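Local coordinates for protein lysozyme (Asticcacaulis excentricus, PDB 6H9D) that is the muramidase domain of SpmX, a phage-type lysozyme relative linked to cell morphogenesis and stalk synthesis, probably through an association with peptidoglycan, at residues P63-V68 against N79-L84; S86-F89 against A95-Q98. All coordinates share one frame; numbering follows the deposited sequence.

Overall arrangement
After helix 8-16 and the small strands, the chain reaches helix 50-71. A short connection follows, and contact 1 closes it by packing residues 63-68 against 79-84 at the start of helix 78-91. That same helix continues into contact 2. There residues 86-89 meet 95-98 at the end of helix 93-97, across the tight turn joining the two helices. The contacts therefore follow in series: neither nests in the other and they do not cross. They still touch, because Ile64 CG2 lies 3.7 Å from Cys88 CB, and Val68 also reaches Cys88 and Phe96. Together they tie three consecutive helices of the phage lysozyme fold into one apolar core, with helix 78-91 shared by both.

Contact 1 of 2, residues P63-V68 against N79-L84; sequences PIVEAV and NQFDAL
Phe81 and Val68 reach each other through similar first torsions. In Phe81, CG is anti to the backbone N (chi1 -176°), and this sends the ring out from helix 78-91 toward helix 50-71. Val68 has CG1 in the same relation to its own N (chi1 172°), which sets that methyl against the ring. The closest approach is Val68 CG1 to Phe81 CE1, at 3.5 Å. The same methyl is 3.7 Å from Phe81 CD1. It comes in obliquely, neither squarely over the face nor at the edge. On its other flank Val68 CG1 touches Leu84 CB at 4.0 Å, so one methyl bridges two side chains a turn apart on the opposing helix. Val65 meets the far end of the ring. Its carbonyl O lies at the ring edge, near the plane, 3.8 Å from Phe81 CZ. Its CG1 is 4.0 Å from the same CZ, and the two side chains cross at about a right angle. The Val65 carbonyl also accepts a hydrogen bond from Asn69 ND2. No hydrogen bond joins the two segments, so apolar packing makes the contact. The local helix axes come no nearer than 10.4 Å and make an angle of 123° between their directions. Phe81 and Val68 fill most of the space between them, with Leu84 beside. The nearest CA atoms are those of Val68 and Leu84, 7.1 Å apart. The result is helix-to-helix packing inside the helical part of the phage lysozyme fold. The ring of His4 also meets Phe81, and Ile6 touches Val65. Leu84 continues onto Phe146 of helix 133-146, while Val68 leads on to Phe96 of helix 93-97.

Contact 2 of 2, residues S86-F89 against A95-Q98; sequences SFCF and AFGQ
Helix 78-91 and the short helix 93-97 that follows it bring the CA atoms of Cys88 and Phe96 to 5.6 Å. The turn packs around a cysteine sulfur-aromatic contact in the buried core of the phage lysozyme fold. Cys88 CB sits over one face of the Phe96 ring, 4.1 Å from its centroid and 19° off the normal, as a CH-pi contact. The sulfur comes in more obliquely, with SG 4.3 Å from the centroid. With SG anti to the backbone N of Cys88 (chi1 -177°), the thiol is carried toward the root of the phenylalanine, where SG lies 3.6 Å from Phe96 CB. Phe87 comes to the CD1 and CE1 side of the Phe96 ring, with its CE2 at the edge of that ring, in plane. The two aromatic side chains meet at a slant, and no hydrogen bond crosses between the segments. Phe87 also makes an edge-to-face contact with Trp120, and Phe96 touches Leu71 of helix 50-71 and Leu102 of helix 100-106. Between the two phenylalanines, Phe96 CD1 lies at the Phe87 ring edge, near its plane, and 3.8 Å from Phe87 CD2.

Contact 1 of 2, residues P63-V68 against N79-L84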
ATOM      1  N   PRO A  63      -7.290  -1.535   7.872  1.00 31.69           N
ATOM      2  CA  PRO A  63      -6.398  -0.938   8.854  1.00 33.05           C
ATOM      3  C   PRO A  63      -5.438   0.102   8.274  1.00 37.30           C
ATOM      4  O   PRO A  63      -5.000   1.002   8.997  1.00 33.18           O
ATOM      5  CB  PRO A  63      -5.620  -2.102   9.457  1.00 36.97           C
ATOM      6  CG  PRO A  63      -5.787  -3.231   8.465  1.00 34.22           C
ATOM      7  CD  PRO A  63      -7.086  -2.986   7.746  1.00 34.87           C
ATOM      8  N   ILE A  64      -5.132  -0.002   6.980  1.00 30.16           N
ATOM      9  CA  ILE A  64      -4.320   1.040   6.316  1.00 28.81           C
ATOM     10  C   ILE A  64      -5.135   2.336   6.208  1.00 26.93           C
ATOM     11  O   ILE A  64      -4.589   3.421   6.458  1.00 33.80           O
ATOM     12  CB  ILE A  64      -3.828   0.597   4.924  1.00 31.40           C
ATOM     13  CG1 ILE A  64      -3.249  -0.833   4.931  1.00 30.96           C
ATOM     14  CG2 ILE A  64      -2.839   1.624   4.402  1.00 31.94           C
ATOM     15  CD1 ILE A  64      -2.079  -1.008   5.867  1.00 35.19           C
ATOM     16  N   VAL A  65      -6.379   2.221   5.736  1.00 28.33           N
ATOM     17  CA  VAL A  65      -7.305   3.352   5.615  1.00 33.48           C
ATOM     18  C   VAL A  65      -7.455   4.036   6.990  1.00 40.80           C
ATOM     19  O   VAL A  65      -7.412   5.272   7.091  1.00 37.10           O
ATOM     20  CB  VAL A  65      -8.653   2.900   5.022  1.00 31.69           C
ATOM     21  CG1 VAL A  65      -9.778   3.929   5.186  1.00 39.54           C
ATOM     22  CG2 VAL A  65      -8.506   2.510   3.563  1.00 34.58           C
ATOM     23  N   GLU A  66      -7.591   3.228   8.051  1.00 40.08           N
ATOM     24  CA  GLU A  66      -7.681   3.739   9.427  1.00 39.30           C
ATOM     25  C   GLU A  66      -6.391   4.466   9.819  1.00 39.79           C
ATOM     26  O   GLU A  66      -6.454   5.573  10.335  1.00 36.40           O
ATOM     27  CB  GLU A  66      -7.971   2.591  10.391  1.00 43.99           C
ATOM     28  CG  GLU A  66      -9.407   2.122  10.281  1.00 54.69           C
ATOM     29  CD  GLU A  66     -10.394   3.254  10.519  1.00 57.88           C
ATOM     30  OE1 GLU A  66     -10.352   3.838  11.624  1.00 51.18           O
ATOM     31  OE2 GLU A  66     -11.161   3.584   9.588  1.00 55.84           O
ATOM     32  N   ALA A  67      -5.234   3.832   9.569  1.00 33.51           N
ATOM     33  CA  ALA A  67      -3.947   4.373   9.924  1.00 34.47           C
ATOM     34  C   ALA A  67      -3.711   5.729   9.237  1.00 43.18           C
ATOM     35  O   ALA A  67      -3.224   6.659   9.866  1.00 36.87           O
ATOM     36  CB  ALA A  67      -2.854   3.405   9.573  1.00 33.64           C
ATOM     37  N   VAL A  68      -4.030   5.836   7.944  1.00 39.30           N
ATOM     38  CA  VAL A  68      -3.675   7.044   7.196  1.00 37.63           C
ATOM     39  C   VAL A  68      -4.549   8.191   7.714  1.00 38.58           C
ATOM     40  O   VAL A  68      -4.066   9.280   7.979  1.00 39.35           O
ATOM     41  CB  VAL A  68      -3.798   6.857   5.671  1.00 33.92           C
ATOM     42  CG1 VAL A  68      -3.612   8.182   4.949  1.00 35.07           C
ATOM     43  CG2 VAL A  68      -2.774   5.841   5.155  1.00 34.95           C
ATOM     44  N   ASN A  79      -7.105  11.799  -4.216  1.00 29.74           N
ATOM     45  CA  ASN A  79      -5.891  11.252  -4.871  1.00 29.36           C
ATOM     46  C   ASN A  79      -4.750  11.147  -3.861  1.00 29.35           C
ATOM     47  O   ASN A  79      -4.046  10.169  -3.902  1.00 28.83           O
ATOM     48  CB  ASN A  79      -5.484  12.064  -6.093  1.00 30.61           C
ATOM     49  CG  ASN A  79      -6.478  11.943  -7.222  1.00 34.57           C
ATOM     50  OD1 ASN A  79      -7.310  11.067  -7.213  1.00 32.63           O
ATOM     51  ND2 ASN A  79      -6.403  12.825  -8.193  1.00 34.58           N
ATOM     52  N   GLN A  80      -4.593  12.142  -2.997  1.00 28.67           N
ATOM     53  CA  GLN A  80      -3.502  12.125  -2.036  1.00 28.70           C
ATOM     54  C   GLN A  80      -3.714  10.957  -1.068  1.00 26.20           C
ATOM     55  O   GLN A  80      -2.790  10.200  -0.766  1.00 27.10           O
ATOM     56  CB  GLN A  80      -3.415  13.439  -1.274  1.00 29.85           C
ATOM     57  CG  GLN A  80      -2.817  14.587  -2.077  1.00 33.08           C
ATOM     58  CD  GLN A  80      -3.019  15.911  -1.373  1.00 34.22           C
ATOM     59  OE1 GLN A  80      -3.887  16.063  -0.523  1.00 30.34           O
ATOM     60  NE2 GLN A  80      -2.190  16.879  -1.713  1.00 43.25           N
ATOM     61  N   PHE A  81      -4.958  10.800  -0.638  1.00 27.43           N
ATOM     62  CA  PHE A  81      -5.331   9.750   0.304  1.00 30.62           C
ATOM     63  C   PHE A  81      -5.081   8.375  -0.322  1.00 29.41           C
ATOM     64  O   PHE A  81      -4.462   7.547   0.291  1.00 30.01           O
ATOM     65  CB  PHE A  81      -6.793   9.894   0.722  1.00 32.74           C
ATOM     66  CG  PHE A  81      -7.179   8.886   1.770  1.00 26.83           C
ATOM     67  CD1 PHE A  81      -6.682   9.007   3.058  1.00 31.91           C
ATOM     68  CD2 PHE A  81      -7.889   7.745   1.428  1.00 31.89           C
ATOM     69  CE1 PHE A  81      -6.989   8.061   4.027  1.00 36.29           C
ATOM     70  CE2 PHE A  81      -8.197   6.801   2.396  1.00 28.79           C
ATOM     71  CZ  PHE A  81      -7.724   6.952   3.684  1.00 33.10           C
ATOM     72  N   ASP A  82      -5.573   8.177  -1.552  1.00 29.16           N
ATOM     73  CA  ASP A  82      -5.445   6.922  -2.282  1.00 30.04           C
ATOM     74  C   ASP A  82      -3.955   6.542  -2.408  1.00 29.91           C
ATOM     75  O   ASP A  82      -3.579   5.414  -2.162  1.00 27.02           O
ATOM     76  CB  ASP A  82      -6.061   7.040  -3.676  1.00 34.20           C
ATOM     77  CG  ASP A  82      -7.576   6.949  -3.738  1.00 42.21           C
ATOM     78  OD1 ASP A  82      -8.213   6.583  -2.711  1.00 39.04           O
ATOM     79  OD2 ASP A  82      -8.102   7.217  -4.820  1.00 35.50           O
ATOM     80  N   ALA A  83      -3.126   7.495  -2.843  1.00 25.70           N
ATOM     81  CA  ALA A  83      -1.664   7.256  -2.998  1.00 29.50           C
ATOM     82  C   ALA A  83      -1.013   6.938  -1.644  1.00 27.27           C
ATOM     83  O   ALA A  83      -0.129   6.077  -1.583  1.00 27.26           O
ATOM     84  CB  ALA A  83      -0.987   8.439  -3.643  1.00 26.37           C
ATOM     85  N   LEU A  84      -1.400   7.665  -0.586  1.00 27.24           N
ATOM     86  CA  LEU A  84      -0.825   7.402   0.750  1.00 29.61           C
ATOM     87  C   LEU A  84      -1.237   6.012   1.265  1.00 27.96           C
ATOM     88  O   LEU A  84      -0.437   5.353   1.897  1.00 27.29           O
ATOM     89  CB  LEU A  84      -1.222   8.500   1.736  1.00 30.90           C
ATOM     90  CG  LEU A  84      -0.510   9.839   1.532  1.00 31.29           C
ATOM     91  CD1 LEU A  84      -1.012  10.862   2.528  1.00 29.69           C
ATOM     92  CD2 LEU A  84       1.002   9.713   1.629  1.00 32.26           C
TER

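Contact 2 of 2, residues S86-F89 against A95-Q98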
ATOM      1  N   SER A  86      -1.813   3.374  -0.624  1.00 29.36           N
ATOM      2  CA  SER A  86      -1.021   2.464  -1.413  1.00 26.69           C
ATOM      3  C   SER A  86       0.382   2.381  -0.817  1.00 27.33           C
ATOM      4  O   SER A  86       0.939   1.287  -0.612  1.00 28.85           O
ATOM      5  CB  SER A  86      -0.974   2.878  -2.875  1.00 29.01           C
ATOM      6  OG  SER A  86      -0.156   1.978  -3.633  1.00 30.58           O
ATOM      7  N   PHE A  87       0.914   3.555  -0.479  1.00 23.94           N
ATOM      8  CA  PHE A  87       2.267   3.694   0.008  1.00 24.30           C
ATOM      9  C   PHE A  87       2.382   3.039   1.399  1.00 28.80           C
ATOM     10  O   PHE A  87       3.233   2.201   1.632  1.00 31.33           O
ATOM     11  CB  PHE A  87       2.644   5.174   0.046  1.00 24.78           C
ATOM     12  CG  PHE A  87       4.015   5.443   0.619  1.00 24.85           C
ATOM     13  CD1 PHE A  87       5.152   5.149  -0.109  1.00 30.66           C
ATOM     14  CD2 PHE A  87       4.157   5.981   1.885  1.00 29.57           C
ATOM     15  CE1 PHE A  87       6.411   5.384   0.426  1.00 35.56           C
ATOM     16  CE2 PHE A  87       5.416   6.230   2.409  1.00 32.61           C
ATOM     17  CZ  PHE A  87       6.541   5.926   1.683  1.00 31.60           C
ATOM     18  N   CYS A  88       1.442   3.384   2.275  1.00 27.80           N
ATOM     19  CA  CYS A  88       1.379   2.859   3.627  1.00 27.53           C
ATOM     20  C   CYS A  88       1.159   1.339   3.625  1.00 26.89           C
ATOM     21  O   CYS A  88       1.795   0.644   4.389  1.00 32.78           O
ATOM     22  CB  CYS A  88       0.305   3.566   4.438  1.00 31.60           C
ATOM     23  SG  CYS A  88       0.298   2.969   6.152  1.00 33.12           S
ATOM     24  N   PHE A  89       0.318   0.825   2.714  1.00 25.31           N
ATOM     25  CA  PHE A  89       0.127  -0.605   2.536  1.00 26.29           C
ATOM     26  C   PHE A  89       1.452  -1.287   2.199  1.00 30.61           C
ATOM     27  O   PHE A  89       1.762  -2.375   2.692  1.00 28.02           O
ATOM     28  CB  PHE A  89      -0.922  -0.884   1.451  1.00 28.42           C
ATOM     29  CG  PHE A  89      -1.301  -2.329   1.263  1.00 30.38           C
ATOM     30  CD1 PHE A  89      -1.763  -3.089   2.326  1.00 26.06           C
ATOM     31  CD2 PHE A  89      -1.209  -2.932   0.016  1.00 31.04           C
ATOM     32  CE1 PHE A  89      -2.117  -4.415   2.151  1.00 33.52           C
ATOM     33  CE2 PHE A  89      -1.550  -4.264  -0.159  1.00 36.00           C
ATOM     34  CZ  PHE A  89      -2.036  -5.001   0.901  1.00 34.81           C
ATOM     35  N   ALA A  95       6.357   1.715   9.732  1.00 41.86           N
ATOM     36  CA  ALA A  95       7.329   2.514   8.988  1.00 40.29           C
ATOM     37  C   ALA A  95       6.683   3.830   8.525  1.00 37.33           C
ATOM     38  O   ALA A  95       7.326   4.895   8.519  1.00 37.61           O
ATOM     39  CB  ALA A  95       7.853   1.698   7.835  1.00 49.07           C
ATOM     40  N   PHE A  96       5.409   3.766   8.131  1.00 39.62           N
ATOM     41  CA  PHE A  96       4.717   4.961   7.634  1.00 39.32           C
ATOM     42  C   PHE A  96       4.640   6.003   8.749  1.00 39.93           C
ATOM     43  O   PHE A  96       4.946   7.169   8.535  1.00 38.66           O
ATOM     44  CB  PHE A  96       3.313   4.639   7.133  1.00 34.25           C
ATOM     45  CG  PHE A  96       2.562   5.832   6.603  1.00 30.94           C
ATOM     46  CD1 PHE A  96       3.002   6.498   5.470  1.00 35.16           C
ATOM     47  CD2 PHE A  96       1.406   6.266   7.214  1.00 32.52           C
ATOM     48  CE1 PHE A  96       2.324   7.607   4.989  1.00 36.72           C
ATOM     49  CE2 PHE A  96       0.712   7.359   6.726  1.00 32.61           C
ATOM     50  CZ  PHE A  96       1.179   8.033   5.615  1.00 34.81           C
ATOM     51  N   GLY A  97       4.212   5.554   9.935  1.00 43.51           N
ATOM     52  CA  GLY A  97       4.144   6.392  11.139  1.00 37.43           C
ATOM     53  C   GLY A  97       5.419   7.175  11.402  1.00 39.27           C
ATOM     54  O   GLY A  97       5.359   8.288  11.894  1.00 52.57           O
ATOM     55  N   GLN A  98       6.580   6.600  11.077  1.00 42.24           N
ATOM     56  CA  GLN A  98       7.869   7.192  11.410  1.00 43.26           C
ATOM     57  C   GLN A  98       8.500   7.881  10.197  1.00 44.81           C
ATOM     58  O   GLN A  98       9.633   8.326  10.305  1.00 38.65           O
ATOM     59  CB  GLN A  98       8.844   6.114  11.903  1.00 47.18           C
ATOM     60  CG  GLN A  98       8.370   5.379  13.154  1.00 53.10           C
ATOM     61  CD  GLN A  98       7.844   6.315  14.215  1.00 59.11           C
ATOM     62  OE1 GLN A  98       6.710   6.186  14.677  1.00 65.35           O
ATOM     63  NE2 GLN A  98       8.661   7.288  14.593  1.00 69.34           N
TER